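Long-range contact in uncharacterized protein YqbN (Bacillus subtilis, PDB 3KLU), which is of unknown function but belongs to the XkdN-like family of phage tail assembly chaperones, which suggests a role in building phage-type tails: residues Ile45-Ile49 with Lys129-Asn134. Sequence-based numbering, arbitrary orientation.
Sequences IFKAI and KAIEIN
The amide oxygen OD1 of N134 is held from two directions: the backbone N of I49 donates to it over 2.8 Å, and a water that also donates to I49 O supplies a second hydrogen. The residue sits just past the last turn of helix 120-133, which packs across the central strand of a small three-stranded antiparallel sheet; N134 holds the loop that follows that strand, three residues past its end. The I49 bond lies in the carbonyl plane of the amide, with a C=O...N angle of 154°. At the other end of the amide, ND2 reaches back to A130 O at 2.9 Å, meeting it from above the carbonyl plane, and also bonds T89 OG1 of helix 78-89. With both ends engaged, the rotation of the amide is fixed.

Nearer the strand the contact turns apolar. F46 points at the helix, and K129, with CG anti to its own backbone N (chi1 -176°), lays that methylene over the ring as a CH-pi contact, 3.9 Å from the centroid. Its chain then bends away from the ring, and NZ forms a salt bridge with E132 OE2. W126, one helical turn earlier, meets the same phenyl ring with the planes at about 45°. I133 crosses F46 at about a right angle and splits its branches: CG1 lies 3.7 Å from F46 CB, while CG2 comes 3.4 Å from A48 N.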
ATOM      1  N   ILE A  45      -1.880  -6.669   4.963  1.00 17.01           N
ATOM      2  CA  ILE A  45      -1.392  -5.778   5.998  1.00 18.87           C
ATOM      3  C   ILE A  45      -0.935  -4.491   5.320  1.00 20.07           C
ATOM      4  O   ILE A  45      -0.027  -4.504   4.442  1.00 18.37           O
ATOM      5  CB  ILE A  45      -0.222  -6.364   6.728  1.00 19.09           C
ATOM      6  CG1 ILE A  45      -0.653  -7.637   7.421  1.00 19.76           C
ATOM      7  CG2 ILE A  45       0.294  -5.363   7.779  1.00 20.05           C
ATOM      8  CD1 ILE A  45       0.514  -8.328   8.125  1.00 35.64           C
ATOM      9  N   PHE A  46      -1.584  -3.393   5.712  1.00 22.82           N
ATOM     10  CA  PHE A  46      -1.298  -2.061   5.194  1.00 21.18           C
ATOM     11  C   PHE A  46      -0.608  -1.241   6.277  1.00 21.84           C
ATOM     12  O   PHE A  46      -0.729  -1.540   7.480  1.00 22.86           O
ATOM     13  CB  PHE A  46      -2.577  -1.329   4.789  1.00 21.29           C
ATOM     14  CG  PHE A  46      -3.337  -1.982   3.633  1.00 22.51           C
ATOM     15  CD1 PHE A  46      -4.131  -3.114   3.846  1.00 23.54           C
ATOM     16  CD2 PHE A  46      -3.326  -1.405   2.365  1.00 19.43           C
ATOM     17  CE1 PHE A  46      -4.911  -3.642   2.809  1.00 20.59           C
ATOM     18  CE2 PHE A  46      -4.100  -1.926   1.322  1.00 22.60           C
ATOM     19  CZ  PHE A  46      -4.890  -3.036   1.538  1.00 20.86           C
ATOM     20  N   LYS A  47       0.140  -0.233   5.833  1.00 19.90           N
ATOM     21  CA  LYS A  47       0.847   0.684   6.714  1.00 21.45           C
ATOM     22  C   LYS A  47       1.213   1.888   5.878  1.00 20.06           C
ATOM     23  O   LYS A  47       2.005   1.774   4.948  1.00 20.20           O
ATOM     24  CB  LYS A  47       2.124   0.065   7.259  1.00 22.39           C
ATOM     25  CG  LYS A  47       2.845   0.972   8.248  1.00 25.04           C
ATOM     26  CD  LYS A  47       4.248   0.429   8.521  1.00 31.36           C
ATOM     27  CE  LYS A  47       4.795   0.992   9.804  1.00 36.54           C
ATOM     28  NZ  LYS A  47       4.715   2.460   9.675  1.00 38.20           N
ATOM     29  N   ALA A  48       0.606   3.029   6.195  1.00 26.94           N
ATOM     30  CA  ALA A  48       0.857   4.291   5.493  1.00 25.64           C
ATOM     31  C   ALA A  48       2.350   4.584   5.251  1.00 25.16           C
ATOM     32  O   ALA A  48       3.230   4.271   6.068  1.00 26.21           O
ATOM     33  CB  ALA A  48       0.237   5.459   6.273  1.00 27.35           C
ATOM     34  N   ILE A  49       2.632   5.170   4.102  1.00 21.02           N
ATOM     35  CA  ILE A  49       4.006   5.525   3.819  1.00 19.74           C
ATOM     36  C   ILE A  49       4.147   6.993   4.257  1.00 20.99           C
ATOM     37  O   ILE A  49       3.213   7.573   4.804  1.00 18.78           O
ATOM     38  CB  ILE A  49       4.322   5.318   2.327  1.00 20.09           C
ATOM     39  CG1 ILE A  49       3.365   6.143   1.464  1.00 16.92           C
ATOM     40  CG2 ILE A  49       4.159   3.841   1.996  1.00 17.09           C
ATOM     41  CD1 ILE A  49       3.766   6.242   0.011  1.00 36.15           C
ATOM     42  N   LYS A 129      -8.399   1.158  -0.231  1.00 23.78           N
ATOM     43  CA  LYS A 129      -7.998   0.994   1.162  1.00 23.32           C
ATOM     44  C   LYS A 129      -6.637   1.667   1.395  1.00 22.34           C
ATOM     45  O   LYS A 129      -6.412   2.305   2.416  1.00 23.54           O
ATOM     46  CB  LYS A 129      -7.882  -0.478   1.552  1.00 23.32           C
ATOM     47  CG  LYS A 129      -7.551  -0.673   3.063  1.00 24.77           C
ATOM     48  CD  LYS A 129      -8.838  -0.543   3.920  1.00 30.84           C
ATOM     49  CE  LYS A 129      -8.563   0.145   5.247  1.00 33.92           C
ATOM     50  NZ  LYS A 129      -9.776   0.129   6.133  1.00 39.02           N
ATOM     51  N   ALA A 130      -5.732   1.490   0.441  1.00 26.85           N
ATOM     52  CA  ALA A 130      -4.386   2.053   0.526  1.00 25.93           C
ATOM     53  C   ALA A 130      -4.440   3.571   0.608  1.00 27.84           C
ATOM     54  O   ALA A 130      -3.770   4.189   1.431  1.00 29.31           O
ATOM     55  CB  ALA A 130      -3.574   1.625  -0.693  1.00 24.93           C
ATOM     56  N   ILE A 131      -5.238   4.168  -0.267  1.00 22.57           N
ATOM     57  CA  ILE A 131      -5.385   5.614  -0.306  1.00 25.07           C
ATOM     58  C   ILE A 131      -5.934   6.088   1.038  1.00 26.25           C
ATOM     59  O   ILE A 131      -5.517   7.107   1.578  1.00 26.25           O
ATOM     60  CB  ILE A 131      -6.347   6.020  -1.430  1.00 26.81           C
ATOM     61  CG1 ILE A 131      -5.774   5.555  -2.761  1.00 30.82           C
ATOM     62  CG2 ILE A 131      -6.575   7.508  -1.432  1.00 27.65           C
ATOM     63  CD1 ILE A 131      -4.333   5.945  -2.945  1.00 32.57           C
ATOM     64  N   GLU A 132      -6.859   5.306   1.574  1.00 31.57           N
ATOM     65  CA  GLU A 132      -7.487   5.607   2.838  1.00 32.56           C
ATOM     66  C   GLU A 132      -6.492   5.438   3.971  1.00 29.06           C
ATOM     67  O   GLU A 132      -6.443   6.266   4.867  1.00 30.13           O
ATOM     68  CB  GLU A 132      -8.680   4.673   3.046  1.00 35.18           C
ATOM     69  CG  GLU A 132      -9.309   4.746   4.445  1.00 46.09           C
ATOM     70  CD  GLU A 132     -10.286   3.606   4.706  1.00 55.15           C
ATOM     71  OE1 GLU A 132     -11.061   3.256   3.785  1.00 56.90           O
ATOM     72  OE2 GLU A 132     -10.278   3.067   5.832  1.00 59.35           O
ATOM     73  N   ILE A 133      -5.724   4.351   3.950  1.00 25.52           N
ATOM     74  CA  ILE A 133      -4.720   4.104   4.972  1.00 23.15           C
ATOM     75  C   ILE A 133      -3.681   5.267   5.061  1.00 24.07           C
ATOM     76  O   ILE A 133      -3.042   5.465   6.104  1.00 24.15           O
ATOM     77  CB  ILE A 133      -3.967   2.791   4.671  1.00 22.93           C
ATOM     78  CG1 ILE A 133      -4.844   1.584   5.029  1.00 24.00           C
ATOM     79  CG2 ILE A 133      -2.648   2.734   5.459  1.00 22.20           C
ATOM     80  CD1 ILE A 133      -5.003   1.340   6.491  1.00 37.04           C
ATOM     81  N   ASN A 134      -3.512   6.031   3.979  1.00 22.48           N
ATOM     82  CA  ASN A 134      -2.561   7.120   3.989  1.00 22.21           C
ATOM     83  C   ASN A 134      -3.248   8.437   4.349  1.00 24.45           C
ATOM     84  O   ASN A 134      -2.764   9.511   3.993  1.00 25.86           O
ATOM     85  CB  ASN A 134      -1.891   7.219   2.614  1.00 19.03           C
ATOM     86  CG  ASN A 134      -0.830   6.183   2.424  1.00 16.40           C
ATOM     87  OD1 ASN A 134       0.217   6.244   3.044  1.00 12.85           O
ATOM     88  ND2 ASN A 134      -1.101   5.201   1.589  1.00 11.61           N
TER
HETATM   89  O   HOH W   1       0.927   8.741   4.210  1.00 24.31           O